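Local coordinates for protein BT_4661 (Bacteroides thetaiotaomicron, PDB 4AK2) that binds heparin and heparan sulphate as a SusE-like protein at the cell surface, here represented by its ligand-binding domain, at residues T155-I169 against A243-G257. Sequence-based numbering, arbitrary orientation.
Sequences TFRLDYRRDFFYYNI and ANGAMIGQITYDVTG. With NA (sodium ion), chain C; SGN (2-deoxy-6-O-sulfo-2-(sulfoamino)-alpha-D-glucopyranose), chain B; IDS (2-O-sulfo-alpha-L-idopyranuronic acid), chain D; IDS (2-O-sulfo-alpha-L-idopyranuronic acid), chain E.
Asn-244 O accepts from Ile-169 N, where an antiparallel pairing begins. The Tyr-166 OH lies 3.4 Å from Gly-245 CA, and Ala-246 N lies over one face of its ring. That hydroxyl and Tyr-167 O crowd Gly-245 CA, which has no side chain. Ala-246 makes a two-way backbone pair with Tyr-167. Met-247 SD makes an oblique Met-aromatic contact with Tyr-160, and a water joins Tyr-160 OH to Met-247 O. Ile-248 makes a two-way backbone pair with Phe-165. Gly-249 sits where the partner chain turns a corner at Arg-162; Phe-164 CD1 is 3.9 Å from its CA.

Gln-250 runs extended beside Arg-162. Its OE1 accepts from Arg-162 NH1 at 2.8 Å, in both the carbonyl and the guanidinium planes. Its NE2 binds a sulfate oxygen, O2S, of the chain E iduronate. Arg-162, bent at chi3 (66°), turns NE and NH2 onto the carboxylate of the chain D iduronate, with NE to O6B at 2.8 Å. A leucine in place of Arg-162 would probably leave that carboxylate without two N-H donors and Gln-250 OE1 without its mate. Arg-161 grips SGN O3 through NH1 and NH2, while its NE donates to Gln-261 O. Asp-163 OD2 accepts from O3 of the chain E iduronate.

Ile-251 CG1 lies over the Tyr-160 ring face, 3.8 Å from its centroid. Its CG2 presses tightly on Leu-158 CD1. Thr-252 pairs with Asp-159 through two backbone bonds. Tyr-253 CB meets Phe-156 CZ at 3.6 Å. Asp-254 pairs with Arg-157, then closes an Asx turn onto Thr-256 N. Strand 245-254 thus pairs antiparallel with two strands in turn, 163-168 and 157-161. The corner between them, at Arg-162, forms part of the glycan pocket, with Asp-163 O and Ser-270 binding sodium beside it.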
ATOM      1  N   THR A 155       2.689  26.077   2.766  1.00 17.04           N
ATOM      2  CA  THR A 155       1.387  26.183   3.424  1.00 17.66           C
ATOM      3  C   THR A 155       0.574  24.879   3.300  1.00 18.30           C
ATOM      4  O   THR A 155      -0.585  24.812   3.726  1.00 19.45           O
ATOM      5  CB  THR A 155       0.546  27.349   2.836  1.00 18.88           C
ATOM      6  OG1 THR A 155       0.389  27.171   1.423  1.00 18.31           O
ATOM      7  CG2 THR A 155       1.117  28.760   3.150  1.00 22.21           C
ATOM      8  N   PHE A 156       1.163  23.837   2.720  1.00 16.59           N
ATOM      9  CA  PHE A 156       0.473  22.549   2.581  1.00 15.58           C
ATOM     10  C   PHE A 156       0.608  21.786   3.895  1.00 14.59           C
ATOM     11  O   PHE A 156       1.667  21.810   4.526  1.00 15.23           O
ATOM     12  CB  PHE A 156       1.101  21.768   1.434  1.00 15.90           C
ATOM     13  CG  PHE A 156       0.293  20.588   0.959  1.00 15.07           C
ATOM     14  CD1 PHE A 156      -0.912  20.788   0.274  1.00 15.92           C
ATOM     15  CD2 PHE A 156       0.739  19.267   1.168  1.00 14.17           C
ATOM     16  CE1 PHE A 156      -1.637  19.709  -0.198  1.00 16.26           C
ATOM     17  CE2 PHE A 156       0.000  18.181   0.680  1.00 14.91           C
ATOM     18  CZ  PHE A 156      -1.195  18.415   0.000  1.00 16.38           C
ATOM     19  N   ARG A 157      -0.488  21.158   4.334  1.00 14.43           N
ATOM     20  CA  ARG A 157      -0.472  20.252   5.498  1.00 14.67           C
ATOM     21  C   ARG A 157      -1.187  18.964   5.123  1.00 13.29           C
ATOM     22  O   ARG A 157      -2.164  19.008   4.379  1.00 14.94           O
ATOM     23  CB  ARG A 157      -1.141  20.886   6.747  1.00 16.62           C
ATOM     24  CG  ARG A 157      -0.485  22.193   7.206  1.00 16.52           C
ATOM     25  CD  ARG A 157       0.948  22.035   7.746  1.00 17.04           C
ATOM     26  NE  ARG A 157       1.463  23.308   8.233  1.00 19.73           N
ATOM     27  CZ  ARG A 157       2.032  24.224   7.475  1.00 20.41           C
ATOM     28  NH1 ARG A 157       2.235  24.007   6.180  1.00 22.63           N
ATOM     29  NH2 ARG A 157       2.456  25.348   8.041  1.00 25.55           N
ATOM     30  N   LEU A 158      -0.710  17.830   5.626  1.00 12.93           N
ATOM     31  CA  LEU A 158      -1.146  16.510   5.140  1.00 13.58           C
ATOM     32  C   LEU A 158      -1.112  15.521   6.308  1.00 11.97           C
ATOM     33  O   LEU A 158      -0.125  15.449   7.027  1.00 12.86           O
ATOM     34  CB  LEU A 158      -0.156  16.070   4.044  1.00 12.77           C
ATOM     35  CG  LEU A 158      -0.555  14.797   3.282  1.00 13.34           C
ATOM     36  CD1 LEU A 158      -1.794  15.046   2.397  1.00 14.70           C
ATOM     37  CD2 LEU A 158       0.584  14.335   2.400  1.00 13.55           C
ATOM     38  N   ASP A 159      -2.217  14.816   6.569  1.00 12.90           N
ATOM     39  CA  ASP A 159      -2.251  13.938   7.747  1.00 12.64           C
ATOM     40  C   ASP A 159      -3.212  12.789   7.576  1.00 11.83           C
ATOM     41  O   ASP A 159      -4.300  12.994   7.020  1.00 12.84           O
ATOM     42  CB  ASP A 159      -2.669  14.769   8.965  1.00 12.92           C
ATOM     43  CG  ASP A 159      -2.195  14.229  10.290  1.00 13.60           C
ATOM     44  OD1 ASP A 159      -1.108  13.632  10.348  1.00 14.38           O
ATOM     45  OD2 ASP A 159      -2.903  14.426  11.321  1.00 16.65           O
ATOM     46  N   TYR A 160      -2.836  11.600   8.039  1.00 11.10           N
ATOM     47  CA  TYR A 160      -3.817  10.508   8.106  1.00 12.24           C
ATOM     48  C   TYR A 160      -5.018  10.948   8.920  1.00 12.74           C
ATOM     49  O   TYR A 160      -4.934  11.735   9.861  1.00 12.43           O
ATOM     50  CB  TYR A 160      -3.180   9.271   8.711  1.00 13.43           C
ATOM     51  CG  TYR A 160      -2.323   8.449   7.752  1.00 12.06           C
ATOM     52  CD1 TYR A 160      -2.893   7.456   6.976  1.00 13.40           C
ATOM     53  CD2 TYR A 160      -0.925   8.653   7.645  1.00 12.27           C
ATOM     54  CE1 TYR A 160      -2.148   6.665   6.102  1.00 11.84           C
ATOM     55  CE2 TYR A 160      -0.197   7.884   6.791  1.00 12.59           C
ATOM     56  CZ  TYR A 160      -0.760   6.898   6.037  1.00 11.27           C
ATOM     57  OH  TYR A 160       0.026   6.109   5.213  1.00 12.23           O
ATOM     58  N   ARG A 161      -6.155  10.340   8.560  1.00 12.69           N
ATOM     59  CA  ARG A 161      -7.480  10.748   9.132  1.00 12.34           C
ATOM     60  C   ARG A 161      -8.408   9.618   9.547  1.00 11.69           C
ATOM     61  O   ARG A 161      -8.992   9.687  10.652  1.00 13.38           O
ATOM     62  CB  ARG A 161      -8.215  11.709   8.190  1.00 13.14           C
ATOM     63  CG  ARG A 161      -9.592  12.218   8.674  1.00 14.17           C
ATOM     64  CD  ARG A 161      -9.484  12.930  10.023  1.00 14.59           C
ATOM     65  NE  ARG A 161     -10.786  13.435  10.470  1.00 16.82           N
ATOM     66  CZ  ARG A 161     -11.688  12.698  11.113  1.00 16.61           C
ATOM     67  NH1 ARG A 161     -11.450  11.406  11.385  1.00 17.26           N
ATOM     68  NH2 ARG A 161     -12.855  13.235  11.438  1.00 20.78           N
ATOM     69  N   ARG A 162      -8.660   8.664   8.654  1.00 12.40           N
ATOM     70  CA  ARG A 162      -9.790   7.724   8.835  1.00 12.84           C
ATOM     71  C   ARG A 162      -9.584   6.584   7.851  1.00 13.40           C
ATOM     72  O   ARG A 162      -8.668   6.633   7.014  1.00 13.80           O
ATOM     73  CB  ARG A 162     -11.151   8.407   8.564  1.00 13.90           C
ATOM     74  CG  ARG A 162     -11.310   9.009   7.195  1.00 14.92           C
ATOM     75  CD  ARG A 162     -12.743   9.400   6.832  1.00 13.96           C
ATOM     76  NE  ARG A 162     -13.288  10.493   7.655  1.00 14.67           N
ATOM     77  CZ  ARG A 162     -13.121  11.794   7.445  1.00 15.94           C
ATOM     78  NH1 ARG A 162     -12.268  12.230   6.499  1.00 15.20           N
ATOM     79  NH2 ARG A 162     -13.751  12.678   8.224  1.00 17.56           N
ATOM     80  N   ASP A 163     -10.443   5.574   7.910  1.00 12.74           N
ATOM     81  CA  ASP A 163     -10.562   4.522   6.918  1.00 13.52           C
ATOM     82  C   ASP A 163      -9.216   3.783   6.777  1.00 11.71           C
ATOM     83  O   ASP A 163      -8.633   3.722   5.676  1.00 12.63           O
ATOM     84  CB  ASP A 163     -11.090   5.065   5.577  1.00 14.18           C
ATOM     85  CG  ASP A 163     -12.507   5.629   5.667  1.00 16.53           C
ATOM     86  OD1 ASP A 163     -13.232   5.270   6.596  1.00 21.13           O
ATOM     87  OD2 ASP A 163     -12.814   6.429   4.794  1.00 17.73           O
ATOM     88  N   PHE A 164      -8.777   3.196   7.876  1.00 11.65           N
ATOM     89  CA  PHE A 164      -7.554   2.416   7.914  1.00 11.90           C
ATOM     90  C   PHE A 164      -7.903   0.956   7.690  1.00 12.35           C
ATOM     91  O   PHE A 164      -8.877   0.435   8.255  1.00 13.26           O
ATOM     92  CB  PHE A 164      -6.853   2.579   9.257  1.00 12.71           C
ATOM     93  CG  PHE A 164      -6.493   3.994   9.596  1.00 12.27           C
ATOM     94  CD1 PHE A 164      -5.278   4.521   9.203  1.00 13.12           C
ATOM     95  CD2 PHE A 164      -7.374   4.808  10.322  1.00 12.98           C
ATOM     96  CE1 PHE A 164      -4.941   5.816   9.517  1.00 13.43           C
ATOM     97  CE2 PHE A 164      -7.049   6.112  10.644  1.00 13.21           C
ATOM     98  CZ  PHE A 164      -5.834   6.632  10.231  1.00 13.21           C
ATOM     99  N   PHE A 165      -7.138   0.276   6.846  1.00 12.32           N
ATOM    100  CA  PHE A 165      -7.362  -1.137   6.521  1.00 12.41           C
ATOM    101  C   PHE A 165      -5.997  -1.829   6.547  1.00 11.54           C
ATOM    102  O   PHE A 165      -4.969  -1.229   6.083  1.00 12.07           O
ATOM    103  CB  PHE A 165      -7.884  -1.353   5.114  1.00 12.91           C
ATOM    104  CG  PHE A 165      -9.251  -0.735   4.841  1.00 13.89           C
ATOM    105  CD1 PHE A 165      -9.372   0.662   4.621  1.00 14.42           C
ATOM    106  CD2 PHE A 165     -10.403  -1.533   4.724  1.00 15.04           C
ATOM    107  CE1 PHE A 165     -10.587   1.247   4.330  1.00 15.76           C
ATOM    108  CE2 PHE A 165     -11.620  -0.929   4.413  1.00 15.80           C
ATOM    109  CZ  PHE A 165     -11.714   0.447   4.228  1.00 16.65           C
ATOM    110  N   TYR A 166      -5.938  -3.070   6.975  1.00 11.49           N
ATOM    111  CA  TYR A 166      -4.715  -3.837   6.939  1.00 11.75           C
ATOM    112  C   TYR A 166      -4.930  -5.183   6.314  1.00 11.55           C
ATOM    113  O   TYR A 166      -5.939  -5.886   6.640  1.00 13.82           O
ATOM    114  CB  TYR A 166      -4.170  -4.037   8.370  1.00 12.60           C
ATOM    115  CG  TYR A 166      -2.866  -4.791   8.429  1.00 11.52           C
ATOM    116  CD1 TYR A 166      -1.661  -4.103   8.324  1.00 12.34           C
ATOM    117  CD2 TYR A 166      -2.830  -6.163   8.614  1.00 11.92           C
ATOM    118  CE1 TYR A 166      -0.456  -4.769   8.378  1.00 12.46           C
ATOM    119  CE2 TYR A 166      -1.636  -6.866   8.663  1.00 11.81           C
ATOM    120  CZ  TYR A 166      -0.435  -6.133   8.532  1.00 11.25           C
ATOM    121  OH  TYR A 166       0.821  -6.717   8.603  1.00 12.11           O
ATOM    122  N   TYR A 167      -4.014  -5.649   5.466  1.00 12.13           N
ATOM    123  CA  TYR A 167      -4.141  -6.955   4.810  1.00 12.15           C
ATOM    124  C   TYR A 167      -2.888  -7.749   5.110  1.00 11.66           C
ATOM    125  O   TYR A 167      -1.791  -7.386   4.657  1.00 12.33           O
ATOM    126  CB  TYR A 167      -4.323  -6.796   3.293  1.00 13.70           C
ATOM    127  CG  TYR A 167      -5.566  -6.000   3.030  1.00 13.57           C
ATOM    128  CD1 TYR A 167      -6.826  -6.632   3.126  1.00 13.58           C
ATOM    129  CD2 TYR A 167      -5.533  -4.642   2.777  1.00 13.76           C
ATOM    130  CE1 TYR A 167      -8.004  -5.915   3.007  1.00 13.84           C
ATOM    131  CE2 TYR A 167      -6.740  -3.907   2.601  1.00 12.69           C
ATOM    132  CZ  TYR A 167      -7.975  -4.568   2.715  1.00 12.69           C
ATOM    133  OH  TYR A 167      -9.162  -3.869   2.576  1.00 14.62           O
ATOM    134  N   ASN A 168      -3.026  -8.815   5.890  1.00 11.90           N
ATOM    135  CA  ASN A 168      -1.903  -9.712   6.132  1.00 12.41           C
ATOM    136  C   ASN A 168      -1.486 -10.329   4.817  1.00 13.07           C
ATOM    137  O   ASN A 168      -2.332 -10.704   3.979  1.00 15.36           O
ATOM    138  CB  ASN A 168      -2.343 -10.837   7.082  1.00 14.13           C
ATOM    139  CG  ASN A 168      -1.189 -11.757   7.428  1.00 14.62           C
ATOM    140  OD1 ASN A 168      -0.094 -11.307   7.705  1.00 14.41           O
ATOM    141  ND2 ASN A 168      -1.417 -13.051   7.357  1.00 22.05           N
ATOM    142  N   ILE A 169      -0.181 -10.383   4.582  1.00 12.60           N
ATOM    143  CA  ILE A 169       0.356 -10.981   3.351  1.00 13.83           C
ATOM    144  C   ILE A 169       0.997 -12.308   3.679  1.00 13.68           C
ATOM    145  O   ILE A 169       0.464 -13.362   3.296  1.00 17.42           O
ATOM    146  CB  ILE A 169       1.308 -10.014   2.589  1.00 12.41           C
ATOM    147  CG1 ILE A 169       0.469  -8.831   2.024  1.00 14.03           C
ATOM    148  CG2 ILE A 169       2.102 -10.724   1.522  1.00 15.61           C
ATOM    149  CD1 ILE A 169       1.297  -7.630   1.567  1.00 15.50           C
ATOM    150  N   ALA A 243       4.741  -7.416  11.690  1.00 11.11           N
ATOM    151  CA  ALA A 243       3.822  -7.180  10.581  1.00 10.29           C
ATOM    152  C   ALA A 243       4.453  -7.670   9.281  1.00 10.83           C
ATOM    153  O   ALA A 243       5.652  -7.397   9.020  1.00 11.96           O
ATOM    154  CB  ALA A 243       3.439  -5.717  10.431  1.00 11.98           C
ATOM    155  N   ASN A 244       3.671  -8.371   8.464  1.00 11.01           N
ATOM    156  CA  ASN A 244       4.059  -8.786   7.137  1.00 11.03           C
ATOM    157  C   ASN A 244       2.786  -8.663   6.327  1.00 10.08           C
ATOM    158  O   ASN A 244       1.923  -9.558   6.333  1.00 11.58           O
ATOM    159  CB  ASN A 244       4.650 -10.199   7.109  1.00 11.64           C
ATOM    160  CG  ASN A 244       5.186 -10.551   5.767  1.00 12.01           C
ATOM    161  OD1 ASN A 244       4.441 -10.635   4.796  1.00 13.16           O
ATOM    162  ND2 ASN A 244       6.499 -10.722   5.700  1.00 15.82           N
ATOM    163  N   GLY A 245       2.579  -7.505   5.741  1.00 10.20           N
ATOM    164  CA  GLY A 245       1.273  -7.129   5.225  1.00 10.87           C
ATOM    165  C   GLY A 245       1.222  -5.687   4.807  1.00  9.83           C
ATOM    166  O   GLY A 245       2.258  -4.996   4.821  1.00 10.71           O
ATOM    167  N   ALA A 246       0.060  -5.203   4.402  1.00 10.57           N
ATOM    168  CA  ALA A 246      -0.063  -3.899   3.772  1.00 10.45           C
ATOM    169  C   ALA A 246      -1.156  -3.066   4.425  1.00 10.18           C
ATOM    170  O   ALA A 246      -2.280  -3.572   4.640  1.00 12.25           O
ATOM    171  CB  ALA A 246      -0.343  -4.042   2.284  1.00 12.44           C
ATOM    172  N   MET A 247      -0.894  -1.806   4.709  1.00 10.52           N
ATOM    173  CA  MET A 247      -1.834  -0.858   5.333  1.00  9.98           C
ATOM    174  C   MET A 247      -2.133   0.296   4.434  1.00 11.33           C
ATOM    175  O   MET A 247      -1.210   0.927   3.838  1.00 11.19           O
ATOM    176  CB  MET A 247      -1.295  -0.393   6.693  1.00 11.58           C
ATOM    177  CG  MET A 247      -2.258   0.523   7.487  1.00 11.89           C
ATOM    178  SD  MET A 247      -2.277   2.266   6.997  1.00 13.82           S
ATOM    179  CE  MET A 247      -0.748   2.820   7.740  1.00 17.52           C
ATOM    180  N   ILE A 248      -3.428   0.608   4.318  1.00 11.20           N
ATOM    181  CA  ILE A 248      -3.879   1.814   3.639  1.00 10.96           C
ATOM    182  C   ILE A 248      -4.749   2.646   4.580  1.00 10.25           C
ATOM    183  O   ILE A 248      -5.525   2.035   5.362  1.00 12.96           O
ATOM    184  CB  ILE A 248      -4.539   1.501   2.293  1.00 11.40           C
ATOM    185  CG1 ILE A 248      -4.942   2.778   1.562  1.00 14.14           C
ATOM    186  CG2 ILE A 248      -5.778   0.584   2.481  1.00 13.20           C
ATOM    187  CD1 ILE A 248      -5.384   2.542   0.121  1.00 17.47           C
ATOM    188  N   GLY A 249      -4.636   3.961   4.542  1.00 10.95           N
ATOM    189  CA  GLY A 249      -5.534   4.877   5.309  1.00 12.17           C
ATOM    190  C   GLY A 249      -5.832   6.076   4.493  1.00 11.82           C
ATOM    191  O   GLY A 249      -5.067   6.472   3.618  1.00 12.77           O
ATOM    192  N   GLN A 250      -6.981   6.728   4.732  1.00 11.93           N
ATOM    193  CA  GLN A 250      -7.279   7.997   4.121  1.00 12.05           C
ATOM    194  C   GLN A 250      -6.448   9.089   4.746  1.00 11.32           C
ATOM    195  O   GLN A 250      -6.292   9.154   5.982  1.00 12.24           O
ATOM    196  CB  GLN A 250      -8.792   8.328   4.269  1.00 13.84           C
ATOM    197  CG  GLN A 250      -9.137   9.533   3.426  1.00 14.50           C
ATOM    198  CD  GLN A 250     -10.530  10.054   3.756  1.00 14.53           C
ATOM    199  OE1 GLN A 250     -10.660  10.886   4.654  1.00 15.12           O
ATOM    200  NE2 GLN A 250     -11.574   9.510   3.080  1.00 16.60           N
ATOM    201  N   ILE A 251      -5.962   9.964   3.858  1.00 12.10           N
ATOM    202  CA  ILE A 251      -5.130  11.115   4.236  1.00 12.86           C
ATOM    203  C   ILE A 251      -5.866  12.397   3.789  1.00 12.61           C
ATOM    204  O   ILE A 251      -6.488  12.418   2.717  1.00 13.39           O
ATOM    205  CB  ILE A 251      -3.724  11.011   3.575  1.00 12.98           C
ATOM    206  CG1 ILE A 251      -2.992   9.781   4.104  1.00 12.69           C
ATOM    207  CG2 ILE A 251      -2.892  12.261   3.832  1.00 17.06           C
ATOM    208  CD1 ILE A 251      -1.744   9.412   3.274  1.00 14.68           C
ATOM    209  N   THR A 252      -5.881  13.405   4.653  1.00 13.05           N
ATOM    210  CA  THR A 252      -6.524  14.667   4.317  1.00 13.09           C
ATOM    211  C   THR A 252      -5.485  15.763   4.193  1.00 12.82           C
ATOM    212  O   THR A 252      -4.377  15.662   4.767  1.00 13.94           O
ATOM    213  CB  THR A 252      -7.606  15.062   5.337  1.00 14.86           C
ATOM    214  OG1 THR A 252      -7.031  15.197   6.634  1.00 15.01           O
ATOM    215  CG2 THR A 252      -8.689  13.975   5.366  1.00 16.10           C
ATOM    216  N   TYR A 253      -5.810  16.821   3.471  1.00 13.95           N
ATOM    217  CA  TYR A 253      -4.847  17.926   3.317  1.00 14.41           C
ATOM    218  C   TYR A 253      -5.561  19.249   3.463  1.00 14.81           C
ATOM    219  O   TYR A 253      -6.792  19.333   3.377  1.00 16.26           O
ATOM    220  CB  TYR A 253      -4.088  17.863   1.985  1.00 14.36           C
ATOM    221  CG  TYR A 253      -4.964  17.950   0.753  1.00 13.79           C
ATOM    222  CD1 TYR A 253      -5.382  19.198   0.261  1.00 15.69           C
ATOM    223  CD2 TYR A 253      -5.284  16.806   0.022  1.00 14.97           C
ATOM    224  CE1 TYR A 253      -6.162  19.292  -0.881  1.00 15.43           C
ATOM    225  CE2 TYR A 253      -6.077  16.886  -1.118  1.00 14.92           C
ATOM    226  CZ  TYR A 253      -6.472  18.130  -1.585  1.00 14.82           C
ATOM    227  OH  TYR A 253      -7.227  18.204  -2.723  1.00 17.29           O
ATOM    228  N   ASP A 254      -4.750  20.273   3.722  1.00 15.45           N
ATOM    229  CA  ASP A 254      -5.160  21.649   3.838  1.00 16.16           C
ATOM    230  C   ASP A 254      -4.137  22.494   3.087  1.00 14.66           C
ATOM    231  O   ASP A 254      -2.936  22.240   3.212  1.00 17.17           O
ATOM    232  CB  ASP A 254      -5.239  22.009   5.334  1.00 17.55           C
ATOM    233  CG  ASP A 254      -5.764  23.414   5.607  1.00 18.91           C
ATOM    234  OD1 ASP A 254      -5.002  24.390   5.500  1.00 20.19           O
ATOM    235  OD2 ASP A 254      -6.933  23.560   5.972  1.00 21.61           O
ATOM    236  N   VAL A 255      -4.613  23.499   2.325  1.00 16.13           N
ATOM    237  CA  VAL A 255      -3.698  24.345   1.529  1.00 16.27           C
ATOM    238  C   VAL A 255      -3.505  25.745   2.148  1.00 16.79           C
ATOM    239  O   VAL A 255      -2.918  26.645   1.514  1.00 20.43           O
ATOM    240  CB  VAL A 255      -4.160  24.494   0.046  1.00 17.85           C
ATOM    241  CG1 VAL A 255      -4.143  23.150  -0.688  1.00 19.13           C
ATOM    242  CG2 VAL A 255      -5.520  25.201  -0.053  1.00 19.21           C
ATOM    243  N   THR A 256      -3.937  25.886   3.399  1.00 19.63           N
ATOM    244  CA  THR A 256      -3.895  27.162   4.102  1.00 20.18           C
ATOM    245  C   THR A 256      -3.151  27.060   5.428  1.00 21.15           C
ATOM    246  O   THR A 256      -3.330  27.898   6.314  1.00 25.52           O
ATOM    247  CB  THR A 256      -5.296  27.744   4.350  1.00 24.53           C
ATOM    248  OG1 THR A 256      -6.108  26.799   5.060  1.00 25.82           O
ATOM    249  CG2 THR A 256      -5.976  28.131   3.024  1.00 29.98           C
ATOM    250  N   GLY A 257      -2.266  26.075   5.556  1.00 17.63           N
ATOM    251  CA  GLY A 257      -1.365  26.034   6.722  1.00 20.23           C
ATOM    252  C   GLY A 257      -1.959  25.504   8.018  1.00 19.89           C
ATOM    253  O   GLY A 257      -1.374  25.682   9.084  1.00 23.47           O
TER
HETATM  254 NA    NA C1715      -8.582   4.473   2.916  1.00 29.67          NA
HETATM  255  C1  SGN B   1     -12.748  10.005  16.248  1.00 19.32           C
HETATM  256  C2  SGN B   1     -12.656  10.357  14.761  1.00 17.91           C
HETATM  257  C3  SGN B   1     -14.070  10.348  14.168  1.00 18.01           C
HETATM  258  C4  SGN B   1     -14.773   9.036  14.466  1.00 17.96           C
HETATM  259  C5  SGN B   1     -14.802   8.741  15.969  1.00 19.14           C
HETATM  260  C6  SGN B   1     -15.315   7.318  16.214  1.00 21.59           C
HETATM  261  N2  SGN B   1     -11.983  11.640  14.604  1.00 19.63           N
HETATM  262  O1  SGN B   1     -13.368  11.060  16.977  1.00 22.45           O
HETATM  263  O3  SGN B   1     -13.931  10.518  12.756  1.00 21.65           O
HETATM  264  O4  SGN B   1     -16.162   9.161  14.116  1.00 17.90           O
HETATM  265  O5  SGN B   1     -13.448   8.773  16.421  1.00 19.25           O
HETATM  266  O6  SGN B   1     -15.385   7.060  17.604  1.00 28.25           O
HETATM  267  S1  SGN B   1     -10.399  11.811  14.652  1.00 19.39           S
HETATM  268  O1S SGN B   1     -10.073  13.039  13.962  1.00 20.90           O
HETATM  269  O2S SGN B   1      -9.873  11.801  15.992  1.00 21.99           O
HETATM  270  O3S SGN B   1      -9.815  10.580  13.883  1.00 19.43           O
HETATM  271  S2  SGN B   1     -15.711   5.640  18.101  1.00 44.10           S
HETATM  272  O4S SGN B   1     -17.093   5.317  17.749  1.00 51.65           O
HETATM  273  O5S SGN B   1     -15.554   5.710  19.734  1.00 68.35           O
HETATM  274  O6S SGN B   1     -14.687   4.729  17.570  1.00 41.79           O
HETATM  275  C1  IDS D   2     -16.612   8.286  13.067  1.00 19.77           C
HETATM  276  C2  IDS D   2     -18.149   8.268  13.092  1.00 19.03           C
HETATM  277  C3  IDS D   2     -18.783   9.554  12.541  1.00 18.46           C
HETATM  278  C4  IDS D   2     -18.138  10.034  11.237  1.00 17.46           C
HETATM  279  C5  IDS D   2     -16.614  10.071  11.422  1.00 16.76           C
HETATM  280  C6  IDS D   2     -15.826  10.505  10.214  1.00 18.26           C
HETATM  281  O2  IDS D   2     -18.606   7.156  12.308  1.00 19.73           O
HETATM  282  O3  IDS D   2     -18.721  10.602  13.509  1.00 20.89           O
HETATM  283  O4  IDS D   2     -18.457   9.147  10.158  1.00 17.56           O
HETATM  284  O5  IDS D   2     -16.160   8.756  11.798  1.00 18.83           O
HETATM  285  O6A IDS D   2     -15.955  11.670   9.776  1.00 19.29           O
HETATM  286  O6B IDS D   2     -15.079   9.640   9.689  1.00 20.09           O
HETATM  287  S   IDS D   2     -18.790   5.723  12.926  1.00 21.94           S
HETATM  288  O1S IDS D   2     -19.092   4.772  11.852  1.00 24.26           O
HETATM  289  O2S IDS D   2     -17.527   5.399  13.620  1.00 28.76           O
HETATM  290  O3S IDS D   2     -19.896   5.915  13.868  1.00 27.25           O
HETATM  291  C1  IDS E   4     -17.785   8.711   4.552  1.00 17.87           C
HETATM  292  C2  IDS E   4     -16.407   8.680   3.942  1.00 18.09           C
HETATM  293  C3  IDS E   4     -15.806   7.260   3.780  1.00 17.47           C
HETATM  294  C4  IDS E   4     -16.821   6.283   3.203  1.00 19.79           C
HETATM  295  C5  IDS E   4     -18.089   6.377   4.060  1.00 19.18           C
HETATM  296  C6  IDS E   4     -19.102   5.339   3.687  1.00 20.61           C
HETATM  297  O2  IDS E   4     -16.458   9.418   2.712  1.00 19.29           O
HETATM  298  O3  IDS E   4     -15.377   6.796   5.068  1.00 20.23           O
HETATM  299  O4  IDS E   4     -17.067   6.672   1.846  1.00 20.99           O
HETATM  300  O5  IDS E   4     -18.610   7.708   3.978  1.00 18.57           O
HETATM  301  O6A IDS E   4     -18.739   4.144   3.767  1.00 24.10           O
HETATM  302  O6B IDS E   4     -20.239   5.684   3.319  1.00 21.45           O
HETATM  303  S   IDS E   4     -15.202  10.033   2.084  1.00 19.68           S
HETATM  304  O1S IDS E   4     -15.731  11.129   1.260  1.00 24.21           O
HETATM  305  O2S IDS E   4     -14.352  10.483   3.190  1.00 17.88           O
HETATM  306  O3S IDS E   4     -14.555   8.954   1.279  1.00 21.35           O
HETATM  307  O   HOH W   1      -0.714  24.919  -0.032  1.00 17.13           O
HETATM  308  O   HOH W   2      -1.289   4.036   3.947  1.00 12.33           O
HETATM  309  O   HOH W   3      -6.155  14.336   9.413  1.00 15.22           O
HETATM  310  O   HOH W   4     -11.480   6.322   2.354  1.00 24.37           O
HETATM  311  O   HOH W   5       1.038  -9.273   9.264  1.00 12.83           O
HETATM  312  O   HOH W   6      -9.392   3.134   0.880  1.00 34.40           O